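Local coordinates for protein aminoglycoside N(3)-acetyltransferase (Streptomyces griseus, PDB 7LAP) that probably transfers an acetyl group to the 3-amino group of aminoglycoside antibiotics, as a resistance enzyme of the antibiotic N-acetyltransferase family, at residues L180-P183 with R184-T188; A246-V249 with G250-A254; G280-W283 with I284-L288. One frame throughout, in Å; residues are numbered along the deposited sequence.

Contact 1: L180-P183 with R184-T188; sequences LGAP and RDTMT
Between Pro183 and Thr186 the chain folds back in a type I beta turn, closed by a nearly straight i to i+3 bond of 3.0 Å from Thr186 N to Pro183 O and continuous with the short 3-10 segment 184-186. The side chain of Thr186 returns to the same acceptor: its OG1 donates to Pro183 O at 2.9 Å. Chi1 of 68° sets this hydroxyl between the backbone N and the carbonyl carbon of its own residue, which turns it back toward the start of the turn. The two donors use the carbonyl differently. The hydroxyl lies in the carbonyl plane, with a C=O...OG1 angle of 159°, whereas the amide N stands 44° out of that plane, so one oxygen is gripped from two directions by the same residue.

Around these two bonds the side chains pack by van der Waals contact. Thr186 CG2 packs against the proline ring, 3.7 Å from Pro183 CD, the two side chains meeting at about a right angle. The methyl of Ala182 closes on the hydroxyl from another direction, with CB 3.4 Å from Thr186 OG1. Asp185 reaches back past the ring, its OD2 coming within 3.8 Å of Pro183 CB, and makes a lighter contact there.

The turn carries the chain out of strand 176-180, where Leu180 makes backbone hydrogen bonds with His45 and Arg47, and on toward helix 189-196. Ala182 and Thr186 both rest on His45 of strand 41-46, while Arg184 and Met187 reach across to strand 266-272 and helix 244-254, so that this connection lies between the central sheet and the helix beside it.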
ATOM      1  N   LEU B 180      16.989  -8.733   1.931  1.00 38.98           N
ATOM      2  CA  LEU B 180      17.476  -7.395   1.612  1.00 37.05           C
ATOM      3  C   LEU B 180      17.148  -6.484   2.806  1.00 41.24           C
ATOM      4  O   LEU B 180      16.126  -5.791   2.853  1.00 38.87           O
ATOM      5  CB  LEU B 180      16.849  -6.966   0.272  1.00 37.46           C
ATOM      6  CG  LEU B 180      17.204  -5.610  -0.350  1.00 43.81           C
ATOM      7  CD1 LEU B 180      18.661  -5.388  -0.382  1.00 48.25           C
ATOM      8  CD2 LEU B 180      16.593  -5.393  -1.743  1.00 38.64           C
ATOM      9  N   GLY B 181      18.031  -6.520   3.804  1.00 36.92           N
ATOM     10  CA  GLY B 181      17.773  -5.897   5.075  1.00 37.91           C
ATOM     11  C   GLY B 181      16.763  -6.617   5.926  1.00 39.88           C
ATOM     12  O   GLY B 181      16.579  -6.236   7.070  1.00 37.30           O
ATOM     13  N   ALA B 182      16.050  -7.595   5.384  1.00 39.76           N
ATOM     14  CA  ALA B 182      15.070  -8.343   6.156  1.00 38.69           C
ATOM     15  C   ALA B 182      15.782  -9.305   7.103  1.00 43.12           C
ATOM     16  O   ALA B 182      16.828  -9.875   6.751  1.00 43.34           O
ATOM     17  CB  ALA B 182      14.141  -9.147   5.226  1.00 34.11           C
ATOM     18  N   PRO B 183      15.218  -9.558   8.276  1.00 42.64           N
ATOM     19  CA  PRO B 183      15.892 -10.437   9.228  1.00 44.58           C
ATOM     20  C   PRO B 183      15.754 -11.905   8.844  1.00 45.62           C
ATOM     21  O   PRO B 183      14.941 -12.300   7.998  1.00 45.41           O
ATOM     22  CB  PRO B 183      15.204 -10.125  10.565  1.00 48.77           C
ATOM     23  CG  PRO B 183      13.903  -9.533  10.199  1.00 48.65           C
ATOM     24  CD  PRO B 183      14.106  -8.810   8.886  1.00 43.19           C
ATOM     25  N   ARG B 184      16.617 -12.719   9.463  1.00 43.47           N
ATOM     26  CA  ARG B 184      16.718 -14.126   9.089  1.00 46.83           C
ATOM     27  C   ARG B 184      15.382 -14.855   9.222  1.00 48.14           C
ATOM     28  O   ARG B 184      15.115 -15.797   8.466  1.00 49.31           O
ATOM     29  CB  ARG B 184      17.812 -14.791   9.929  1.00 47.06           C
ATOM     30  CG  ARG B 184      19.211 -14.380   9.481  1.00 52.47           C
ATOM     31  CD  ARG B 184      20.280 -14.772  10.473  1.00 58.21           C
ATOM     32  NE  ARG B 184      19.964 -14.222  11.783  1.00 66.88           N
ATOM     33  CZ  ARG B 184      20.338 -14.756  12.940  1.00 69.22           C
ATOM     34  NH1 ARG B 184      21.067 -15.865  12.969  1.00 66.49           N
ATOM     35  NH2 ARG B 184      19.981 -14.165  14.067  1.00 71.49           N
ATOM     36  N   ASP B 185      14.506 -14.415  10.126  1.00 47.85           N
ATOM     37  CA  ASP B 185      13.268 -15.166  10.322  1.00 52.61           C
ATOM     38  C   ASP B 185      12.246 -14.960   9.211  1.00 53.73           C
ATOM     39  O   ASP B 185      11.222 -15.655   9.211  1.00 53.81           O
ATOM     40  CB  ASP B 185      12.628 -14.810  11.663  1.00 58.10           C
ATOM     41  CG  ASP B 185      12.676 -13.332  11.952  1.00 68.30           C
ATOM     42  OD1 ASP B 185      11.760 -12.613  11.499  1.00 69.43           O
ATOM     43  OD2 ASP B 185      13.656 -12.882  12.595  1.00 75.37           O
ATOM     44  N   THR B 186      12.484 -14.050   8.267  1.00 50.12           N
ATOM     45  CA  THR B 186      11.512 -13.794   7.214  1.00 49.31           C
ATOM     46  C   THR B 186      11.631 -14.760   6.044  1.00 51.38           C
ATOM     47  O   THR B 186      10.883 -14.624   5.068  1.00 55.76           O
ATOM     48  CB  THR B 186      11.630 -12.341   6.693  1.00 49.84           C
ATOM     49  OG1 THR B 186      12.866 -12.168   6.000  1.00 49.42           O
ATOM     50  CG2 THR B 186      11.592 -11.370   7.832  1.00 46.72           C
ATOM     51  N   MET B 187      12.529 -15.740   6.100  1.00 52.86           N
ATOM     52  CA  MET B 187      12.710 -16.617   4.949  1.00 51.29           C
ATOM     53  C   MET B 187      11.528 -17.587   4.776  1.00 51.53           C
ATOM     54  O   MET B 187      11.512 -18.679   5.355  1.00 51.04           O
ATOM     55  CB  MET B 187      14.021 -17.401   5.058  1.00 49.10           C
ATOM     56  CG  MET B 187      14.381 -18.071   3.745  1.00 49.03           C
ATOM     57  SD  MET B 187      15.693 -19.290   3.886  1.00 52.58           S
ATOM     58  CE  MET B 187      17.073 -18.146   4.029  1.00 51.93           C
ATOM     59  N   THR B 188      10.569 -17.189   3.931  1.00 51.93           N
ATOM     60  CA  THR B 188       9.356 -17.961   3.637  1.00 50.39           C
ATOM     61  C   THR B 188       9.679 -19.360   3.130  1.00 45.52           C
ATOM     62  O   THR B 188       8.943 -20.319   3.399  1.00 43.88           O
ATOM     63  CB  THR B 188       8.532 -17.197   2.580  1.00 53.16           C
ATOM     64  OG1 THR B 188       7.835 -16.124   3.212  1.00 58.79           O
ATOM     65  CG2 THR B 188       7.526 -18.101   1.833  1.00 54.15           C
TER

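Contact 2: A246-V249 with G250-A254; sequences AVIV and GSMLA
Ala246 and Gly250 are joined through the backbone alone, Gly250 N donating to Ala246 O at 3.0 Å in the usual i to i+4 pattern of helix 244-254. At the next position the carbonyl is gripped twice: Val247 O accepts from Ser251 N and also from Ser251 OG, the latter at 3.0 Å. The two donors approach from opposite faces of the carbonyl plane, with the hydroxyl 36° out of it. With OG anti to its own carbonyl carbon and beside N (chi1 -49°), the serine reaches back to the oxygen one turn earlier.

Ile248 O receives Met252 N at 2.8 Å. Their side chains meet more loosely, CG2 of Ile248 lying 4.3 Å from CE of Met252, whose thioether chain turns at chi3 to present its terminal methyl. Val249 completes the series by accepting from Leu253 N, and here the side chains run side by side in the same direction. Val249 CG1 comes to 3.9 Å from Leu253 CD1, and the same leucine methyl lies 3.5 Å from Val249 O.

Phe271 of strand 266-272 is touched by Val249, Met252 and Leu253, and helix 273-289 by Ile248, Ser251 and Met252. The chemistry implies a helix whose packing faces are largely apolar, with the serine hydroxyl accommodated among them by bonding to its own helix backbone.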
ATOM      1  N   ALA B 246      14.986 -18.166  12.392  1.00 55.13           N
ATOM      2  CA  ALA B 246      16.218 -17.417  12.608  1.00 51.75           C
ATOM      3  C   ALA B 246      17.347 -18.348  13.022  1.00 59.16           C
ATOM      4  O   ALA B 246      18.493 -18.177  12.592  1.00 58.80           O
ATOM      5  CB  ALA B 246      15.999 -16.330  13.661  1.00 52.65           C
ATOM      6  N   VAL B 247      17.039 -19.346  13.854  1.00 56.91           N
ATOM      7  CA  VAL B 247      18.057 -20.309  14.269  1.00 59.49           C
ATOM      8  C   VAL B 247      18.493 -21.176  13.088  1.00 56.91           C
ATOM      9  O   VAL B 247      19.690 -21.393  12.875  1.00 60.28           O
ATOM     10  CB  VAL B 247      17.536 -21.155  15.446  1.00 60.30           C
ATOM     11  CG1 VAL B 247      18.560 -22.227  15.839  1.00 62.36           C
ATOM     12  CG2 VAL B 247      17.190 -20.264  16.609  1.00 60.34           C
ATOM     13  N   ILE B 248      17.538 -21.652  12.286  1.00 55.14           N
ATOM     14  CA  ILE B 248      17.874 -22.482  11.126  1.00 55.29           C
ATOM     15  C   ILE B 248      18.769 -21.713  10.149  1.00 54.03           C
ATOM     16  O   ILE B 248      19.797 -22.225   9.684  1.00 53.16           O
ATOM     17  CB  ILE B 248      16.585 -22.986  10.443  1.00 57.73           C
ATOM     18  CG1 ILE B 248      15.717 -23.787  11.414  1.00 59.17           C
ATOM     19  CG2 ILE B 248      16.906 -23.844   9.220  1.00 54.82           C
ATOM     20  CD1 ILE B 248      14.470 -24.366  10.761  1.00 55.24           C
ATOM     21  N   VAL B 249      18.389 -20.474   9.816  1.00 49.71           N
ATOM     22  CA  VAL B 249      19.171 -19.692   8.859  1.00 53.91           C
ATOM     23  C   VAL B 249      20.546 -19.363   9.424  1.00 53.30           C
ATOM     24  O   VAL B 249      21.548 -19.346   8.688  1.00 51.39           O
ATOM     25  CB  VAL B 249      18.409 -18.416   8.443  1.00 50.91           C
ATOM     26  CG1 VAL B 249      19.299 -17.512   7.589  1.00 48.18           C
ATOM     27  CG2 VAL B 249      17.149 -18.785   7.671  1.00 47.81           C
ATOM     28  N   GLY B 250      20.620 -19.096  10.730  1.00 54.03           N
ATOM     29  CA  GLY B 250      21.916 -18.872  11.343  1.00 52.44           C
ATOM     30  C   GLY B 250      22.830 -20.081  11.233  1.00 57.84           C
ATOM     31  O   GLY B 250      24.022 -19.951  10.927  1.00 57.88           O
ATOM     32  N   SER B 251      22.283 -21.279  11.470  1.00 61.34           N
ATOM     33  CA  SER B 251      23.069 -22.500  11.294  1.00 63.87           C
ATOM     34  C   SER B 251      23.405 -22.722   9.831  1.00 62.92           C
ATOM     35  O   SER B 251      24.502 -23.184   9.495  1.00 64.70           O
ATOM     36  CB  SER B 251      22.312 -23.719  11.822  1.00 69.51           C
ATOM     37  OG  SER B 251      21.800 -23.480  13.111  1.00 77.31           O
ATOM     38  N   MET B 252      22.443 -22.448   8.955  1.00 60.49           N
ATOM     39  CA  MET B 252      22.687 -22.501   7.521  1.00 56.62           C
ATOM     40  C   MET B 252      23.909 -21.670   7.153  1.00 56.85           C
ATOM     41  O   MET B 252      24.844 -22.157   6.502  1.00 56.11           O
ATOM     42  CB  MET B 252      21.446 -21.985   6.797  1.00 56.62           C
ATOM     43  CG  MET B 252      21.423 -22.181   5.322  1.00 53.11           C
ATOM     44  SD  MET B 252      19.889 -21.487   4.657  1.00 51.18           S
ATOM     45  CE  MET B 252      18.601 -22.452   5.473  1.00 50.38           C
ATOM     46  N   LEU B 253      23.906 -20.405   7.572  1.00 54.79           N
ATOM     47  CA  LEU B 253      25.001 -19.498   7.250  1.00 55.64           C
ATOM     48  C   LEU B 253      26.318 -20.004   7.822  1.00 57.32           C
ATOM     49  O   LEU B 253      27.349 -19.972   7.141  1.00 55.92           O
ATOM     50  CB  LEU B 253      24.695 -18.104   7.786  1.00 54.67           C
ATOM     51  CG  LEU B 253      23.647 -17.339   6.980  1.00 54.33           C
ATOM     52  CD1 LEU B 253      23.021 -16.232   7.861  1.00 49.24           C
ATOM     53  CD2 LEU B 253      24.291 -16.763   5.716  1.00 50.28           C
ATOM     54  N   ALA B 254      26.292 -20.492   9.067  1.00 58.28           N
ATOM     55  CA  ALA B 254      27.508 -20.976   9.718  1.00 59.04           C
ATOM     56  C   ALA B 254      28.057 -22.208   9.019  1.00 59.24           C
ATOM     57  O   ALA B 254      29.265 -22.434   9.030  1.00 61.07           O
ATOM     58  CB  ALA B 254      27.237 -21.286  11.195  1.00 61.13           C
TER

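Contact 3: G280-W283 with I284-L288; sequences GVRW and IEEHL
Trp283 and His287, one helical turn apart, are linked twice over, by a ring stack and by a shared carbonyl. Trp283 O accepts from His287 N at 3.0 Å and from His287 ND1, also at 3.0 Å, the two donors arriving from opposite faces of the carbonyl plane. The backbone bond is nearly straight; that from the imidazole ND1 is more bent, with an N-H...O angle of 141°. Because ND1 is the donor, this nitrogen carries a proton, and the bond limits rotation of the imidazole about chi2.

Trp283 CG lies anti to its backbone N (chi1 -170°) while His287 CG lies beside its own N, which brings the imidazole over one face of the indole in an offset stack. The centroid of the five-membered indole ring is 3.9 Å from that of the histidine, and the planes are only 19° apart. CE1 of His287 makes the closest approach, 3.2 Å from Trp283 NE1. At the indole's edge Ile284 CG1 lies in plane, 3.8 Å from Trp283 CE3.

The other carbonyls of 280-283 are satisfied by the helix itself: Gly280 O by Ile284 N, Val281 O by Glu285 N, and Arg282 O by Glu286 N. Further on, Ile284 O accepts from Leu288 N and Glu285 O from Asn289 ND2. Arg282 and Glu286 run alongside each other, with OE2 of Glu286 3.4 Å from Arg282 CG. Their charged ends stay apart, NH1 of Arg282 being 4.3 Å from Glu286 OE1, so attraction is probable but no salt bridge forms. Glu285 instead spends its OE2 on the backbone N of Gln198, just beyond helix 189-196.

With its tryptophan packed on helix 244-254 and Val281 on helix 189-196, the arrangement is an i to i+4 aromatic pair within an amphipathic alpha-helix, the last helix of the chain.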
ATOM      1  N   GLY B 280      17.420 -27.089   5.582  1.00 55.66           N
ATOM      2  CA  GLY B 280      16.358 -26.850   6.542  1.00 49.03           C
ATOM      3  C   GLY B 280      15.636 -28.130   6.918  1.00 54.46           C
ATOM      4  O   GLY B 280      15.348 -28.376   8.095  1.00 55.86           O
ATOM      5  N   VAL B 281      15.358 -28.980   5.933  1.00 56.44           N
ATOM      6  CA  VAL B 281      14.640 -30.205   6.252  1.00 59.23           C
ATOM      7  C   VAL B 281      15.518 -31.124   7.087  1.00 62.32           C
ATOM      8  O   VAL B 281      15.051 -31.748   8.044  1.00 65.89           O
ATOM      9  CB  VAL B 281      14.144 -30.881   4.964  1.00 63.63           C
ATOM     10  CG1 VAL B 281      13.027 -30.078   4.352  1.00 59.46           C
ATOM     11  CG2 VAL B 281      15.252 -30.991   3.985  1.00 69.78           C
ATOM     12  N   ARG B 282      16.812 -31.187   6.771  1.00 64.95           N
ATOM     13  CA  ARG B 282      17.716 -32.002   7.571  1.00 70.07           C
ATOM     14  C   ARG B 282      17.848 -31.444   8.984  1.00 70.24           C
ATOM     15  O   ARG B 282      17.932 -32.199   9.959  1.00 71.10           O
ATOM     16  CB  ARG B 282      19.082 -32.101   6.894  1.00 71.78           C
ATOM     17  CG  ARG B 282      20.123 -32.839   7.733  1.00 80.81           C
ATOM     18  CD  ARG B 282      21.262 -33.328   6.863  1.00 90.62           C
ATOM     19  NE  ARG B 282      21.717 -32.226   6.025  1.00 97.85           N
ATOM     20  CZ  ARG B 282      22.554 -31.273   6.430  1.00101.98           C
ATOM     21  NH1 ARG B 282      23.066 -31.309   7.661  1.00105.98           N
ATOM     22  NH2 ARG B 282      22.890 -30.290   5.599  1.00 98.99           N
ATOM     23  N   TRP B 283      17.840 -30.121   9.118  1.00 69.25           N
ATOM     24  CA  TRP B 283      17.850 -29.526  10.449  1.00 68.32           C
ATOM     25  C   TRP B 283      16.628 -29.965  11.247  1.00 67.13           C
ATOM     26  O   TRP B 283      16.741 -30.401  12.397  1.00 67.64           O
ATOM     27  CB  TRP B 283      17.908 -28.004  10.332  1.00 65.95           C
ATOM     28  CG  TRP B 283      18.167 -27.318  11.641  1.00 68.02           C
ATOM     29  CD1 TRP B 283      19.373 -26.902  12.131  1.00 67.78           C
ATOM     30  CD2 TRP B 283      17.189 -26.975  12.629  1.00 67.61           C
ATOM     31  NE1 TRP B 283      19.203 -26.326  13.368  1.00 69.66           N
ATOM     32  CE2 TRP B 283      17.871 -26.355  13.693  1.00 69.02           C
ATOM     33  CE3 TRP B 283      15.799 -27.130  12.713  1.00 66.01           C
ATOM     34  CZ2 TRP B 283      17.213 -25.894  14.832  1.00 70.64           C
ATOM     35  CZ3 TRP B 283      15.147 -26.670  13.838  1.00 66.49           C
ATOM     36  CH2 TRP B 283      15.853 -26.057  14.884  1.00 68.49           C
ATOM     37  N   ILE B 284      15.446 -29.875  10.637  1.00 65.30           N
ATOM     38  CA  ILE B 284      14.217 -30.185  11.355  1.00 64.01           C
ATOM     39  C   ILE B 284      14.154 -31.661  11.703  1.00 69.22           C
ATOM     40  O   ILE B 284      13.748 -32.037  12.808  1.00 75.17           O
ATOM     41  CB  ILE B 284      12.997 -29.750  10.524  1.00 59.84           C
ATOM     42  CG1 ILE B 284      12.971 -28.227  10.391  1.00 56.57           C
ATOM     43  CG2 ILE B 284      11.720 -30.294  11.145  1.00 59.81           C
ATOM     44  CD1 ILE B 284      11.896 -27.728   9.445  1.00 56.33           C
ATOM     45  N   GLU B 285      14.558 -32.522  10.771  1.00 68.58           N
ATOM     46  CA  GLU B 285      14.455 -33.952  11.018  1.00 71.25           C
ATOM     47  C   GLU B 285      15.480 -34.417  12.040  1.00 77.94           C
ATOM     48  O   GLU B 285      15.197 -35.321  12.840  1.00 79.25           O
ATOM     49  CB  GLU B 285      14.599 -34.704   9.703  1.00 71.22           C
ATOM     50  CG  GLU B 285      13.386 -34.470   8.808  1.00 72.38           C
ATOM     51  CD  GLU B 285      13.482 -35.176   7.479  1.00 75.50           C
ATOM     52  OE1 GLU B 285      14.608 -35.568   7.104  1.00 78.57           O
ATOM     53  OE2 GLU B 285      12.429 -35.343   6.809  1.00 74.10           O
ATOM     54  N   GLU B 286      16.663 -33.805  12.052  1.00 79.66           N
ATOM     55  CA  GLU B 286      17.656 -34.242  13.024  1.00 83.56           C
ATOM     56  C   GLU B 286      17.339 -33.718  14.417  1.00 83.90           C
ATOM     57  O   GLU B 286      17.434 -34.464  15.393  1.00 88.15           O
ATOM     58  CB  GLU B 286      19.057 -33.829  12.577  1.00 85.95           C
ATOM     59  CG  GLU B 286      19.498 -34.607  11.349  1.00 92.40           C
ATOM     60  CD  GLU B 286      20.855 -34.187  10.811  1.00 97.35           C
ATOM     61  OE1 GLU B 286      21.328 -33.076  11.146  1.00 97.55           O
ATOM     62  OE2 GLU B 286      21.441 -34.976  10.036  1.00100.66           O
ATOM     63  N   HIS B 287      16.915 -32.461  14.533  1.00 80.62           N
ATOM     64  CA  HIS B 287      16.600 -31.949  15.861  1.00 83.23           C
ATOM     65  C   HIS B 287      15.312 -32.549  16.423  1.00 87.23           C
ATOM     66  O   HIS B 287      15.195 -32.720  17.642  1.00 90.19           O
ATOM     67  CB  HIS B 287      16.522 -30.424  15.828  1.00 80.38           C
ATOM     68  CG  HIS B 287      17.864 -29.760  15.788  1.00 82.85           C
ATOM     69  ND1 HIS B 287      18.663 -29.761  14.663  1.00 82.87           N
ATOM     70  CD2 HIS B 287      18.560 -29.097  16.743  1.00 82.67           C
ATOM     71  CE1 HIS B 287      19.789 -29.116  14.925  1.00 81.60           C
ATOM     72  NE2 HIS B 287      19.749 -28.701  16.177  1.00 81.39           N
ATOM     73  N   LEU B 288      14.353 -32.908  15.571  1.00 87.61           N
ATOM     74  CA  LEU B 288      13.031 -33.267  16.060  1.00 88.00           C
ATOM     75  C   LEU B 288      12.704 -34.751  16.008  1.00 92.88           C
ATOM     76  O   LEU B 288      11.650 -35.143  16.524  1.00 94.89           O
ATOM     77  CB  LEU B 288      11.957 -32.496  15.289  1.00 83.19           C
ATOM     78  CG  LEU B 288      12.066 -31.003  15.562  1.00 81.00           C
ATOM     79  CD1 LEU B 288      10.922 -30.276  14.913  1.00 77.19           C
ATOM     80  CD2 LEU B 288      12.111 -30.740  17.053  1.00 82.20           C
TER

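From the N terminus, contact 1 comes first, closing the turn between strand 176-180 and helix 189-196. Contacts 2 and 3 follow in series as successive i to i+4 contacts within helices 244-254 and 273-289; none of the three nests within or crosses another. In space they form a row. Arg184 and Met187 of contact 1 pack on Val249 of contact 2, with Arg184 CG 3.7 Å from Val249 CG1. On another side of that helix, Ile248 CG1 lies 3.6 Å from Trp283 CE3 of contact 3. Contacts 1 and 3 do not touch, so helix 244-254 bridges the loop leaving the central sheet and the C-terminal helix.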